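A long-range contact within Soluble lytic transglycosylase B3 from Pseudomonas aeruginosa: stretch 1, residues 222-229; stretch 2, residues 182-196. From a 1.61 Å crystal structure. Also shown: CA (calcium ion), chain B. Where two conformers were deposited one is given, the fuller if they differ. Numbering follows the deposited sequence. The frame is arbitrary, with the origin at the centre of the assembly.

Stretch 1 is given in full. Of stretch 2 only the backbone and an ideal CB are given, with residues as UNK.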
# COMPACT_ATOMS: atom_id res chain seq x y z
N ASP A 222 -25.69 5.68 -13.63
CA ASP A 222 -25.74 5.74 -15.08
C ASP A 222 -25.35 4.41 -15.74
O ASP A 222 -25.37 4.28 -16.96
CB ASP A 222 -24.86 6.88 -15.60
CG ASP A 222 -23.36 6.66 -15.33
OD1 ASP A 222 -23.00 5.83 -14.47
OD2 ASP A 222 -22.55 7.35 -15.98
N GLY A 223 -25.05 3.40 -14.92
CA GLY A 223 -24.71 2.08 -15.41
C GLY A 223 -23.23 1.86 -15.63
O GLY A 223 -22.79 0.77 -15.98
N LYS A 224 -22.45 2.91 -15.42
CA LYS A 224 -21.00 2.82 -15.56
C LYS A 224 -20.30 2.94 -14.21
O LYS A 224 -20.62 3.83 -13.41
CB LYS A 224 -20.48 3.90 -16.50
CG LYS A 224 -21.02 3.80 -17.91
CD LYS A 224 -20.27 4.72 -18.85
CE LYS A 224 -20.53 6.17 -18.52
NZ LYS A 224 -19.96 7.08 -19.56
N ARG A 225 -19.37 2.03 -13.96
CA ARG A 225 -18.47 2.13 -12.81
C ARG A 225 -17.21 2.85 -13.28
O ARG A 225 -16.20 2.23 -13.57
CB ARG A 225 -18.16 0.75 -12.23
CG ARG A 225 -19.42 0.04 -11.76
CD ARG A 225 -19.08 -1.18 -10.91
NE ARG A 225 -18.75 -2.35 -11.72
CZ ARG A 225 -18.27 -3.49 -11.24
NH1 ARG A 225 -18.03 -3.64 -9.94
NH2 ARG A 225 -18.02 -4.49 -12.07
N ASP A 226 -17.31 4.17 -13.38
CA ASP A 226 -16.27 4.98 -14.01
C ASP A 226 -15.28 5.55 -13.00
O ASP A 226 -15.45 6.68 -12.54
CB ASP A 226 -16.91 6.10 -14.81
CG ASP A 226 -15.89 7.05 -15.42
OD1 ASP A 226 -14.70 6.67 -15.52
OD2 ASP A 226 -16.28 8.17 -15.81
N ILE A 227 -14.25 4.77 -12.68
CA ILE A 227 -13.27 5.21 -11.69
C ILE A 227 -12.22 6.09 -12.34
O ILE A 227 -11.25 6.47 -11.69
CB ILE A 227 -12.57 4.02 -11.00
CG1 ILE A 227 -11.86 3.15 -12.04
CG2 ILE A 227 -13.59 3.17 -10.21
CD1 ILE A 227 -10.97 2.05 -11.42
N TRP A 228 -12.41 6.42 -13.62
CA TRP A 228 -11.52 7.34 -14.33
C TRP A 228 -12.03 8.78 -14.30
O TRP A 228 -11.26 9.71 -13.99
CB TRP A 228 -11.35 6.87 -15.79
CG TRP A 228 -10.67 5.54 -15.87
CD1 TRP A 228 -9.33 5.31 -16.03
CD2 TRP A 228 -11.28 4.24 -15.78
NE1 TRP A 228 -9.08 3.97 -16.03
CE2 TRP A 228 -10.25 3.29 -15.88
CE3 TRP A 228 -12.60 3.80 -15.61
CZ2 TRP A 228 -10.49 1.91 -15.81
CZ3 TRP A 228 -12.84 2.42 -15.54
CH2 TRP A 228 -11.79 1.50 -15.64
N GLY A 229 -13.29 8.97 -14.64
CA GLY A 229 -13.82 10.31 -14.84
C GLY A 229 -14.89 10.76 -13.86
O GLY A 229 -15.34 11.91 -13.92
N UNK A 182 -13.19 -7.37 -19.98
CA UNK A 182 -14.58 -7.48 -19.55
C UNK A 182 -15.14 -6.13 -19.15
O UNK A 182 -16.33 -5.84 -19.38
CB UNK A 182 -14.70 -8.46 -18.38
N UNK A 183 -14.29 -5.30 -18.55
CA UNK A 183 -14.65 -3.94 -18.20
C UNK A 183 -14.98 -3.14 -19.47
O UNK A 183 -15.99 -2.44 -19.52
CB UNK A 183 -13.52 -3.27 -17.42
N UNK A 184 -14.14 -3.28 -20.49
CA UNK A 184 -14.43 -2.63 -21.77
C UNK A 184 -15.71 -3.16 -22.39
O UNK A 184 -16.52 -2.40 -22.91
CB UNK A 184 -13.27 -2.83 -22.74
N UNK A 185 -15.89 -4.47 -22.34
CA UNK A 185 -17.09 -5.10 -22.89
C UNK A 185 -18.35 -4.57 -22.21
O UNK A 185 -19.37 -4.34 -22.86
CB UNK A 185 -17.01 -6.62 -22.74
N UNK A 186 -18.27 -4.35 -20.90
CA UNK A 186 -19.42 -3.87 -20.16
C UNK A 186 -19.67 -2.39 -20.38
O UNK A 186 -20.78 -1.90 -20.19
CB UNK A 186 -19.23 -4.15 -18.67
N UNK A 187 -18.62 -1.67 -20.79
CA UNK A 187 -18.74 -0.26 -21.13
C UNK A 187 -18.48 0.76 -20.03
O UNK A 187 -18.92 1.91 -20.16
CB UNK A 187 -20.15 -0.02 -21.67
N UNK A 188 -17.78 0.36 -18.97
CA UNK A 188 -17.46 1.29 -17.87
C UNK A 188 -16.64 2.49 -18.35
O UNK A 188 -16.73 3.59 -17.79
CB UNK A 188 -16.69 0.56 -16.77
N UNK A 189 -15.84 2.27 -19.39
CA UNK A 189 -14.96 3.30 -19.95
C UNK A 189 -14.60 2.91 -21.38
O UNK A 189 -14.50 1.73 -21.69
CB UNK A 189 -13.70 3.48 -19.10
N UNK A 190 -14.42 3.90 -22.27
CA UNK A 190 -13.92 3.58 -23.61
C UNK A 190 -12.46 3.15 -23.56
O UNK A 190 -11.70 3.61 -22.70
CB UNK A 190 -14.08 4.78 -24.54
N UNK A 191 -12.07 2.26 -24.47
CA UNK A 191 -10.70 1.76 -24.51
C UNK A 191 -9.67 2.89 -24.54
O UNK A 191 -8.64 2.82 -23.85
CB UNK A 191 -10.51 0.86 -25.73
N UNK A 192 -9.94 3.93 -25.32
CA UNK A 192 -9.01 5.05 -25.40
C UNK A 192 -8.72 5.71 -24.05
O UNK A 192 -7.66 6.31 -23.89
CB UNK A 192 -9.56 6.10 -26.37
N UNK A 193 -9.66 5.63 -23.11
CA UNK A 193 -9.49 6.33 -21.83
C UNK A 193 -9.24 5.37 -20.66
O UNK A 193 -9.30 5.77 -19.50
CB UNK A 193 -10.73 7.18 -21.54
N UNK A 194 -8.97 4.10 -20.96
CA UNK A 194 -8.67 3.14 -19.87
C UNK A 194 -7.22 3.27 -19.47
O UNK A 194 -6.34 2.53 -19.94
CB UNK A 194 -8.97 1.70 -20.29
N UNK A 195 -6.97 4.25 -18.60
CA UNK A 195 -5.63 4.68 -18.26
C UNK A 195 -5.26 4.18 -16.87
O UNK A 195 -6.11 3.99 -16.01
CB UNK A 195 -5.52 6.20 -18.34
N UNK A 196 -3.97 3.96 -16.67
CA UNK A 196 -3.47 3.54 -15.37
C UNK A 196 -1.95 3.44 -15.34
O UNK A 196 -1.25 3.95 -16.23
CB UNK A 196 -4.09 2.19 -14.99
CA CA B . -21.38 5.88 -12.73

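Position 182 lies on a helix, with nothing of stretch 1 within 5.5 Å of its ideal CB; almost any helix-tolerant residue would suit, and K182 makes no contact. At 183 CA-to-CB points toward stretch 1, and the ideal CB is 5.4 Å from W228 CH2, so the W228 ring invites a mid-sized or large apolar group. The residue is I183, whose CG2 lies 4.2 Å from W228 CH2. Position 184 points away and 185 is out of reach, leaving both undetermined; they are L184 and Q185.

At 186 CA-to-CB again points toward stretch 1, but no atom lies near the ideal CB, so only a long or broad side chain could bridge the gap. H186 does so loosely, its CE1 4.0 Å from G223 O.

Position 187 can be read from the backbone alone. Its phi/psi of 92/20 would jam a CB against the carbonyl O of 186, which calls for glycine. G187, with its positive phi, is the first residue beyond the helix, and its O packs 3.4 Å from K224 CD.

Position 188 is the most informative. CA-to-CB runs sideways, with the ideal CB 3.6 Å from R225 O, while the amide of R225 offers a donor and its guanidinium a positive charge. A short acceptor would suit: Asp, Asn or perhaps Ser, with the charge favouring Asp. D188, at chi1 -74° (m), brings its end nearer: OD1 accepts from R225 N at 2.8 Å with an N-H...O angle of 169°. OD2 remains 4.1 Å from R225 NE, beyond a salt bridge, but a water bridges D188 OD2 and R225 NH2, donating to OD2 (2.6 Å) and accepting from NH2 (3.0 Å).

At 189 CA-to-CB points toward stretch 1, its ideal CB 3.7 Å from W228 CE3. A compact apolar residue such as Val or Ile would fit; Thr would match in shape but is polar. V189 places CG1 3.7 Å from the centroid of the W228 six-membered ring, 16° off the normal, a CH-pi contact over the face.

Positions 190 to 192 do not face stretch 1; phi of -70° at 190 permits proline, and the residues are P190, A191 and S192. At 193 the side chain is likewise unconstrained; F193 leads away, but its O sits over a face of W228, 3.5 Å from CD1.

The ideal CB at 194 is 4.7 Å from W228 CZ2, suiting an apolar side chain of moderate length, Leu or Met among others; M194 CG approaches CZ2 to 3.8 Å. At 195 CA-to-CB runs sideways, the ideal CB 4.5 Å from W228 CD1, and the backbone O accepts from W228 NE1 (3.0 Å, 142°), a bond made without side-chain atoms of 195; many side chains would suit, beta-branched ones among them in a strand. The residue is I195, and the end of its side chain leads away. At 196 the ideal CB would be 5.4 Å from W228 NE1, so stretch 1 sets little limit, but phi/psi of -176/-165 is a fully extended conformation that glycine adopts most easily; the residue is G196.

Stretch 2 182-196: KILQHGDVPASFMIG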
# COMPACT_ATOMS: atom_id res chain seq x y z
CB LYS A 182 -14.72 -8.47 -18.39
CG LYS A 182 -14.31 -9.88 -18.76
CD LYS A 182 -14.58 -10.86 -17.63
CE LYS A 182 -14.25 -12.29 -18.05
NZ LYS A 182 -14.18 -13.23 -16.89
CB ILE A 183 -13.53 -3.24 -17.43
CG1 ILE A 183 -13.29 -3.97 -16.09
CG2 ILE A 183 -13.89 -1.78 -17.20
CD1 ILE A 183 -12.11 -3.42 -15.28
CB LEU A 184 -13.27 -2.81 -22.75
CG LEU A 184 -11.98 -2.14 -22.28
CD1 LEU A 184 -10.85 -2.38 -23.27
CD2 LEU A 184 -12.22 -0.64 -22.05
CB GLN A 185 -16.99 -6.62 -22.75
CG GLN A 185 -18.18 -7.37 -23.30
CD GLN A 185 -17.76 -8.68 -23.96
OE1 GLN A 185 -16.79 -8.72 -24.71
NE2 GLN A 185 -18.50 -9.74 -23.67
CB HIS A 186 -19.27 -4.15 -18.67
CG HIS A 186 -20.56 -3.99 -17.90
ND1 HIS A 186 -20.75 -2.98 -16.99
CD2 HIS A 186 -21.71 -4.69 -17.95
CE1 HIS A 186 -21.97 -3.07 -16.49
NE2 HIS A 186 -22.57 -4.10 -17.05
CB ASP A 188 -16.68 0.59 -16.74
CG ASP A 188 -17.55 -0.33 -15.88
OD1 ASP A 188 -18.77 -0.10 -15.73
OD2 ASP A 188 -16.98 -1.29 -15.32
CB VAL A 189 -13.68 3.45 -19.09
CG1 VAL A 189 -12.82 2.17 -19.16
CG2 VAL A 189 -12.88 4.67 -19.48
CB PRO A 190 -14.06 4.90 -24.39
CG PRO A 190 -15.04 5.73 -23.58
CD PRO A 190 -14.80 5.32 -22.14
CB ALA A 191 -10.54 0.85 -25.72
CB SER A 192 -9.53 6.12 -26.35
OG SER A 192 -9.55 5.64 -27.68
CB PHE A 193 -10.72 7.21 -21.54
CG PHE A 193 -10.99 8.22 -22.61
CD1 PHE A 193 -9.98 9.08 -23.04
CD2 PHE A 193 -12.23 8.30 -23.22
CE1 PHE A 193 -10.23 10.01 -24.04
CE2 PHE A 193 -12.47 9.23 -24.22
CZ PHE A 193 -11.47 10.07 -24.63
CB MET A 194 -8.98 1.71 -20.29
CG MET A 194 -8.93 0.78 -19.10
SD MET A 194 -9.19 -0.92 -19.65
CE MET A 194 -10.44 -1.41 -18.50
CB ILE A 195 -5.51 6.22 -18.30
CG1 ILE A 195 -5.84 6.74 -19.69
CG2 ILE A 195 -4.11 6.64 -17.89
CD1 ILE A 195 -5.05 6.08 -20.74
O HOH W 1 -17.53 -3.82 -15.00
O HOH W 2 -20.42 7.33 -14.33
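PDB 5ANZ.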